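Local coordinates for ribulose bisphosphate carboxylase (PDB 6HUN), which probably catalyses the magnesium-dependent carboxylation of ribulose 1,5-bisphosphate to two molecules of 3-phosphoglycerate, as a form III Rubisco of an archaeal AMP degradation pathway, at residues 343-356 and 365-378. Sequence-based numbering, arbitrary orientation.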
# COMPACT_ATOMS: atom_id res chain seq x y z
N GLU A 343 12.21 3.36 -20.14
CA GLU A 343 11.79 2.60 -18.96
C GLU A 343 10.42 1.98 -19.19
O GLU A 343 10.14 0.89 -18.68
CB GLU A 343 11.82 3.47 -17.71
CG GLU A 343 11.59 2.67 -16.40
CD GLU A 343 12.73 1.65 -16.07
OE1 GLU A 343 13.79 1.67 -16.77
OE2 GLU A 343 12.58 0.86 -15.09
N VAL A 344 9.54 2.67 -19.92
CA VAL A 344 8.27 2.03 -20.27
C VAL A 344 8.54 0.75 -21.05
O VAL A 344 7.81 -0.26 -20.90
CB VAL A 344 7.35 2.99 -21.06
CG1 VAL A 344 6.15 2.22 -21.69
CG2 VAL A 344 6.87 4.09 -20.14
N LEU A 345 9.58 0.77 -21.89
CA LEU A 345 9.92 -0.43 -22.67
C LEU A 345 10.46 -1.53 -21.77
O LEU A 345 10.18 -2.71 -21.99
CB LEU A 345 10.91 -0.12 -23.81
CG LEU A 345 10.32 0.27 -25.16
CD1 LEU A 345 9.12 1.22 -24.97
CD2 LEU A 345 11.37 0.94 -26.04
N GLU A 346 11.23 -1.17 -20.72
CA GLU A 346 11.67 -2.18 -19.76
C GLU A 346 10.49 -2.75 -18.96
O GLU A 346 10.46 -3.97 -18.69
CB GLU A 346 12.75 -1.58 -18.82
CG GLU A 346 14.05 -1.31 -19.62
CD GLU A 346 14.57 -2.54 -20.45
OE1 GLU A 346 15.04 -3.50 -19.83
OE2 GLU A 346 14.54 -2.57 -21.73
N HIS A 347 9.52 -1.91 -18.59
CA HIS A 347 8.28 -2.39 -17.94
C HIS A 347 7.56 -3.42 -18.79
O HIS A 347 7.04 -4.42 -18.27
CB HIS A 347 7.28 -1.28 -17.71
CG HIS A 347 7.72 -0.23 -16.75
ND1 HIS A 347 7.00 0.93 -16.57
CD2 HIS A 347 8.80 -0.15 -15.93
CE1 HIS A 347 7.62 1.68 -15.67
NE2 HIS A 347 8.72 1.05 -15.28
N THR A 348 7.38 -3.13 -20.08
CA THR A 348 6.70 -4.12 -20.93
C THR A 348 7.52 -5.40 -21.02
O THR A 348 6.97 -6.50 -20.97
CB THR A 348 6.45 -3.58 -22.37
OG1 THR A 348 7.69 -3.55 -23.09
CG2 THR A 348 5.80 -2.19 -22.34
N ARG A 349 8.86 -5.26 -21.09
CA ARG A 349 9.65 -6.49 -21.18
C ARG A 349 9.53 -7.32 -19.92
O ARG A 349 9.39 -8.54 -20.00
CB ARG A 349 11.14 -6.20 -21.44
CG ARG A 349 11.48 -5.69 -22.82
CD ARG A 349 13.00 -5.38 -22.90
NE ARG A 349 13.75 -6.63 -22.77
CZ ARG A 349 14.90 -6.80 -22.10
NH1 ARG A 349 15.46 -8.01 -22.08
NH2 ARG A 349 15.48 -5.78 -21.46
N ILE A 350 9.56 -6.68 -18.75
CA ILE A 350 9.54 -7.51 -17.53
C ILE A 350 8.18 -8.20 -17.32
O ILE A 350 8.13 -9.28 -16.72
CB ILE A 350 9.96 -6.70 -16.30
CG1 ILE A 350 10.28 -7.66 -15.10
CG2 ILE A 350 8.86 -5.65 -15.84
CD1 ILE A 350 11.50 -8.60 -15.40
N VAL A 351 7.07 -7.64 -17.79
CA VAL A 351 5.78 -8.31 -17.60
C VAL A 351 5.45 -9.29 -18.72
O VAL A 351 4.62 -10.20 -18.51
CB VAL A 351 4.61 -7.31 -17.40
CG1 VAL A 351 4.93 -6.32 -16.25
CG2 VAL A 351 4.32 -6.52 -18.69
N ARG A 352 6.09 -9.18 -19.92
CA ARG A 352 5.71 -10.07 -21.01
C ARG A 352 6.70 -11.19 -21.25
O ARG A 352 6.33 -12.21 -21.83
CB ARG A 352 5.57 -9.32 -22.35
CG ARG A 352 4.43 -8.35 -22.34
CD ARG A 352 4.12 -8.09 -23.85
NE ARG A 352 5.25 -7.47 -24.56
CZ ARG A 352 5.10 -6.46 -25.43
NH1 ARG A 352 3.90 -5.95 -25.63
NH2 ARG A 352 6.14 -5.93 -26.06
N GLU A 353 7.98 -10.99 -20.96
CA GLU A 353 8.99 -11.95 -21.39
C GLU A 353 9.06 -13.20 -20.53
O GLU A 353 8.70 -13.21 -19.35
CB GLU A 353 10.34 -11.28 -21.43
CG GLU A 353 10.39 -10.35 -22.62
CD GLU A 353 11.75 -9.77 -22.83
OE1 GLU A 353 12.54 -9.73 -21.87
OE2 GLU A 353 12.00 -9.30 -23.95
N GLN A 354 9.52 -14.30 -21.14
CA GLN A 354 9.76 -15.49 -20.34
C GLN A 354 11.12 -15.49 -19.68
O GLN A 354 11.33 -16.21 -18.70
CB GLN A 354 9.61 -16.77 -21.21
CG GLN A 354 8.16 -17.28 -21.24
CD GLN A 354 7.36 -16.97 -19.94
OE1 GLN A 354 6.44 -16.14 -19.98
NE2 GLN A 354 7.66 -17.66 -18.83
N TYR A 355 12.05 -14.68 -20.19
CA TYR A 355 13.41 -14.60 -19.67
C TYR A 355 13.86 -13.15 -19.87
O TYR A 355 14.26 -12.78 -20.97
CB TYR A 355 14.35 -15.58 -20.34
CG TYR A 355 15.49 -16.00 -19.44
CD1 TYR A 355 16.26 -15.05 -18.76
CD2 TYR A 355 15.80 -17.35 -19.24
CE1 TYR A 355 17.30 -15.42 -17.91
CE2 TYR A 355 16.85 -17.74 -18.41
CZ TYR A 355 17.60 -16.77 -17.75
OH TYR A 355 18.64 -17.15 -16.91
N TYR A 356 13.79 -12.36 -18.82
CA TYR A 356 14.21 -10.98 -18.89
C TYR A 356 15.71 -10.86 -18.67
O TYR A 356 16.23 -11.36 -17.68
CB TYR A 356 13.47 -10.14 -17.83
CG TYR A 356 13.98 -8.70 -17.78
CD1 TYR A 356 14.96 -8.31 -16.86
CD2 TYR A 356 13.49 -7.73 -18.66
CE1 TYR A 356 15.44 -7.00 -16.81
CE2 TYR A 356 13.97 -6.42 -18.64
CZ TYR A 356 14.92 -6.06 -17.69
OH TYR A 356 15.40 -4.78 -17.71
N HIS A 365 18.49 -2.96 -13.15
CA HIS A 365 17.60 -4.09 -13.27
C HIS A 365 18.46 -5.35 -13.21
O HIS A 365 19.66 -5.31 -13.49
CB HIS A 365 16.77 -4.09 -14.59
CG HIS A 365 16.04 -2.82 -14.85
ND1 HIS A 365 16.46 -1.89 -15.78
CD2 HIS A 365 14.89 -2.33 -14.31
CE1 HIS A 365 15.63 -0.86 -15.77
NE2 HIS A 365 14.66 -1.11 -14.91
N LEU A 366 17.83 -6.46 -12.88
CA LEU A 366 18.53 -7.74 -12.74
C LEU A 366 18.00 -8.74 -13.74
O LEU A 366 16.88 -8.62 -14.22
CB LEU A 366 18.33 -8.30 -11.32
CG LEU A 366 18.94 -7.45 -10.21
CD1 LEU A 366 18.22 -7.63 -8.87
CD2 LEU A 366 20.38 -7.80 -10.07
N GLU A 367 18.79 -9.74 -14.07
CA GLU A 367 18.29 -10.79 -14.94
C GLU A 367 17.21 -11.57 -14.19
O GLU A 367 17.31 -11.74 -12.97
CB GLU A 367 19.49 -11.66 -15.37
CG GLU A 367 19.20 -13.08 -15.64
CD GLU A 367 20.47 -13.82 -16.00
OE1 GLU A 367 21.30 -13.28 -16.79
OE2 GLU A 367 20.65 -14.93 -15.46
N GLN A 368 16.13 -12.02 -14.89
CA GLN A 368 15.00 -12.70 -14.25
C GLN A 368 14.36 -13.73 -15.19
O GLN A 368 13.59 -13.35 -16.08
CB GLN A 368 13.93 -11.70 -13.76
CG GLN A 368 12.74 -12.42 -13.13
CD GLN A 368 13.10 -13.01 -11.77
OE1 GLN A 368 13.30 -12.26 -10.79
NE2 GLN A 368 13.17 -14.31 -11.69
N PRO A 369 14.60 -15.04 -14.99
CA PRO A 369 13.77 -16.04 -15.67
C PRO A 369 12.39 -16.12 -15.02
O PRO A 369 12.21 -15.87 -13.82
CB PRO A 369 14.54 -17.37 -15.49
CG PRO A 369 15.72 -17.08 -14.55
CD PRO A 369 15.48 -15.65 -13.98
N TRP A 370 11.39 -16.46 -15.82
CA TRP A 370 10.01 -16.48 -15.34
C TRP A 370 9.42 -17.88 -15.50
O TRP A 370 8.25 -18.04 -15.86
CB TRP A 370 9.17 -15.46 -16.11
CG TRP A 370 9.39 -14.05 -15.71
CD1 TRP A 370 10.14 -13.12 -16.35
CD2 TRP A 370 8.78 -13.40 -14.61
NE1 TRP A 370 10.06 -11.91 -15.72
CE2 TRP A 370 9.23 -12.05 -14.62
CE3 TRP A 370 7.94 -13.84 -13.57
CZ2 TRP A 370 8.85 -11.14 -13.66
CZ3 TRP A 370 7.54 -12.88 -12.62
CH2 TRP A 370 8.00 -11.57 -12.69
N SER A 371 10.25 -18.90 -15.28
CA SER A 371 9.76 -20.26 -15.43
C SER A 371 8.45 -20.46 -14.66
O SER A 371 8.35 -20.05 -13.49
CB SER A 371 10.84 -21.20 -14.91
OG SER A 371 10.80 -22.41 -15.61
N ASN A 372 7.42 -20.98 -15.34
CA ASN A 372 6.10 -21.25 -14.74
C ASN A 372 5.29 -20.00 -14.36
O ASN A 372 4.44 -20.06 -13.46
CB ASN A 372 6.24 -22.14 -13.50
CG ASN A 372 6.99 -23.41 -13.81
OD1 ASN A 372 7.91 -23.79 -13.09
ND2 ASN A 372 6.63 -24.04 -14.92
N ILE A 373 5.54 -18.84 -14.93
CA ILE A 373 4.74 -17.64 -14.63
C ILE A 373 4.32 -17.07 -15.99
O ILE A 373 5.17 -16.67 -16.76
CB ILE A 373 5.54 -16.59 -13.82
CG1 ILE A 373 6.15 -17.14 -12.50
CG2 ILE A 373 4.66 -15.35 -13.57
CD1 ILE A 373 5.20 -17.38 -11.41
N LYS A 374 3.01 -17.05 -16.28
CA LYS A 374 2.54 -16.66 -17.61
C LYS A 374 2.82 -15.18 -17.83
O LYS A 374 2.97 -14.45 -16.85
CB LYS A 374 1.04 -16.86 -17.71
CG LYS A 374 0.65 -18.43 -17.86
CD LYS A 374 -0.78 -18.64 -17.65
CE LYS A 374 -1.10 -20.18 -17.99
NZ LYS A 374 -2.48 -20.49 -17.62
N PRO A 375 2.98 -14.75 -19.07
CA PRO A 375 3.13 -13.32 -19.36
C PRO A 375 1.85 -12.53 -19.12
O PRO A 375 0.73 -13.03 -19.19
CB PRO A 375 3.52 -13.29 -20.84
CG PRO A 375 2.94 -14.54 -21.40
CD PRO A 375 2.97 -15.59 -20.30
N VAL A 376 2.04 -11.24 -18.89
CA VAL A 376 0.98 -10.29 -18.54
C VAL A 376 0.75 -9.38 -19.75
O VAL A 376 1.71 -8.97 -20.37
CB VAL A 376 1.45 -9.46 -17.31
CG1 VAL A 376 0.51 -8.31 -17.10
CG2 VAL A 376 1.47 -10.44 -16.08
N PHE A 377 -0.51 -8.95 -19.99
CA PHE A 377 -0.80 -7.89 -20.99
C PHE A 377 -0.43 -6.52 -20.46
O PHE A 377 -1.06 -6.04 -19.52
CB PHE A 377 -2.29 -7.87 -21.33
CG PHE A 377 -2.67 -8.52 -22.63
CD1 PHE A 377 -2.10 -8.09 -23.87
CD2 PHE A 377 -3.61 -9.53 -22.65
CE1 PHE A 377 -2.46 -8.69 -25.09
CE2 PHE A 377 -3.96 -10.14 -23.84
CZ PHE A 377 -3.40 -9.75 -25.05
N PRO A 378 0.52 -5.82 -21.06
CA PRO A 378 0.73 -4.42 -20.71
C PRO A 378 -0.45 -3.63 -21.22
O PRO A 378 -0.99 -3.91 -22.31
CB PRO A 378 2.02 -4.02 -21.46
CG PRO A 378 2.58 -5.27 -21.97
CD PRO A 378 1.48 -6.31 -22.07
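In the crossover from barrel strand 326-328 to barrel strand 377-380 of the Rubisco TIM barrel, helix 339-352 leads, through a two-residue link, into a short antiparallel hairpin, where Tyr-356 and Gln-368 form a hydrogen-bonded pair (Gln-368 N to Tyr-356 O 2.9 Å). In the adjoining non-hydrogen-bonded pair, Pro-369 lies over one face of the Tyr-355 ring, its CB 3.8 Å from the ring centroid in a CH-pi contact. Past the hairpin, Trp-370 N donates to Gln-354 O, and the indole presents its edge to Ile-350, whose CD1 lies 3.6 Å from Trp-370 NE1. Val-376 N reaches Val-351 O at 2.8 Å, while Pro-378 packs against Val-351 CG2 and the aliphatic part of Arg-352. Farther back, Glu-343, with CG anti to the backbone N (chi1 -171°) and a bend at chi2, brings its carboxylate to the imidazole edge of His-365, whose NE2 donates to the syn lone pair of Glu-343 OE2 at 2.9 Å. His-365 ND1 is hydrogen-bonded to Asp-362; with both nitrogens engaged, the ring's rotation should be held, and two carboxylates probably favour its protonated form. Helix 312-322 packs on Ile-350 and Val-376, helix 156-164 touches Arg-352, and strand 132-141 meets His-365, Gln-368 and Pro-369.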